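Putative alpha-galactosidase/melibiase (Bacteroides fragilis, PDB 4OGZ) probably releases terminal, non-reducing alpha-D-galactose residues from alpha-D-galactosides by hydrolysis, as a member of glycoside hydrolase family 27. Local coordinates at residues A[403-406]-A[412-415]. Sequence-based numbering, arbitrary orientation.
Sequences VWVK and SKAI
V405 and I415 lie side by side on one face of a beta hairpin, formed by strands 401-407 and 413-419 of the C-terminal beta-sandwich domain. The two residues are an antiparallel non-hydrogen-bonded pair. Their side chains point the same way. In I415, CG1 stands anti to the carbonyl carbon (chi1 -68°), and the chain carries CD1 across to the neighbouring strand. I415 CD1 reaches V405 CB at 3.7 Å and V405 CG2 at 3.9 Å. The other branch, I415 CG2, meets V403 CG1 obliquely at 4.2 Å. V405 CG2 also touches the aliphatic part of K413, at CD. One valine methyl therefore packs against two residues of the opposing strand.

The other face carries K406 and A414. They are the hydrogen-bonded pair, and two backbone bonds close the ring between them. K406 N donates to A414 O at 3.0 Å, almost straight at 169°. A414 N donates back to K406 O at 2.9 Å. K406 CB and A414 CB are 4.2 Å apart. From there the lysine chain runs away from A414, with CG anti to the backbone N (chi1 -166°). Its NZ is hydrogen-bonded to I390 O. M353 of helix 341-353 and I383 of helix 378-384 cover both K406 and A414, so this face packs against helices of the putative catalytic barrel domain. The indole of W404 leads away from 412-415 and packs on L350 and M353, with NE1 hydrogen-bonded to D402 OD2. Its carbonyl stays at the strand interface, where W404 O accepts a CA-H...O contact from I415 CA at 3.4 Å.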
loop_
_atom_site.group_PDB
_atom_site.type_symbol
_atom_site.label_atom_id
_atom_site.label_comp_id
_atom_site.label_asym_id
_atom_site.label_seq_id
_atom_site.Cartn_x
_atom_site.Cartn_y
_atom_site.Cartn_z
ATOM N N VAL A 403 11.277 -17.237 10.509
ATOM C CA VAL A 403 11.529 -16.106 11.335
ATOM C C VAL A 403 11.958 -14.974 10.403
ATOM O O VAL A 403 12.890 -15.138 9.638
ATOM C CB VAL A 403 12.599 -16.414 12.384
ATOM C CG1 VAL A 403 12.906 -15.161 13.181
ATOM C CG2 VAL A 403 12.129 -17.539 13.307
ATOM N N TRP A 404 11.229 -13.852 10.448
ATOM C CA TRP A 404 11.487 -12.690 9.612
ATOM C C TRP A 404 11.939 -11.541 10.504
ATOM O O TRP A 404 11.476 -11.437 11.629
ATOM C CB TRP A 404 10.263 -12.256 8.843
ATOM C CG TRP A 404 9.738 -13.197 7.776
ATOM C CD1 TRP A 404 9.077 -14.365 7.968
ATOM C CD2 TRP A 404 9.758 -12.980 6.348
ATOM N NE1 TRP A 404 8.715 -14.912 6.748
ATOM C CE2 TRP A 404 9.142 -14.090 5.743
ATOM C CE3 TRP A 404 10.291 -11.978 5.525
ATOM C CZ2 TRP A 404 8.986 -14.204 4.341
ATOM C CZ3 TRP A 404 10.161 -12.090 4.154
ATOM C CH2 TRP A 404 9.486 -13.195 3.569
ATOM N N VAL A 405 12.856 -10.706 9.999
ATOM C CA VAL A 405 13.407 -9.577 10.788
ATOM C C VAL A 405 13.523 -8.235 10.000
ATOM O O VAL A 405 14.016 -8.148 8.875
ATOM C CB VAL A 405 14.739 -9.963 11.440
ATOM C CG1 VAL A 405 15.654 -10.613 10.433
ATOM C CG2 VAL A 405 15.403 -8.747 12.105
ATOM N N LYS A 406 12.958 -7.215 10.611
ATOM C CA LYS A 406 12.859 -5.886 10.030
ATOM C C LYS A 406 13.498 -4.878 10.993
ATOM O O LYS A 406 12.972 -4.596 12.070
ATOM C CB LYS A 406 11.384 -5.538 9.770
ATOM C CG LYS A 406 11.190 -4.324 8.866
ATOM C CD LYS A 406 9.757 -3.834 8.896
ATOM C CE LYS A 406 9.380 -2.976 7.696
ATOM N NZ LYS A 406 10.263 -1.820 7.453
ATOM N N SER A 412 15.323 -0.505 17.282
ATOM C CA SER A 412 14.686 -1.799 17.563
ATOM C C SER A 412 14.568 -2.648 16.302
ATOM O O SER A 412 14.844 -2.177 15.200
ATOM C CB SER A 412 13.310 -1.590 18.197
ATOM O OG SER A 412 12.397 -0.998 17.281
ATOM N N LYS A 413 14.146 -3.904 16.491
ATOM C CA LYS A 413 13.842 -4.803 15.414
ATOM C C LYS A 413 12.474 -5.424 15.595
ATOM O O LYS A 413 12.118 -5.816 16.702
ATOM C CB LYS A 413 14.865 -5.945 15.350
ATOM C CG LYS A 413 16.270 -5.466 15.058
ATOM C CD LYS A 413 17.205 -6.652 14.940
ATOM C CE LYS A 413 18.629 -6.250 15.250
ATOM N NZ LYS A 413 19.162 -5.298 14.270
ATOM N N ALA A 414 11.717 -5.504 14.507
ATOM C CA ALA A 414 10.497 -6.329 14.465
ATOM C C ALA A 414 10.845 -7.737 14.077
ATOM O O ALA A 414 11.608 -7.950 13.177
ATOM C CB ALA A 414 9.495 -5.760 13.496
ATOM N N ILE A 415 10.255 -8.693 14.775
ATOM C CA ILE A 415 10.476 -10.089 14.531
ATOM C C ILE A 415 9.160 -10.737 14.306
ATOM O O ILE A 415 8.247 -10.593 15.132
ATOM C CB ILE A 415 11.136 -10.752 15.758
ATOM C CG1 ILE A 415 12.556 -10.237 15.952
ATOM C CG2 ILE A 415 11.140 -12.264 15.598
ATOM C CD1 ILE A 415 13.537 -10.702 14.883
#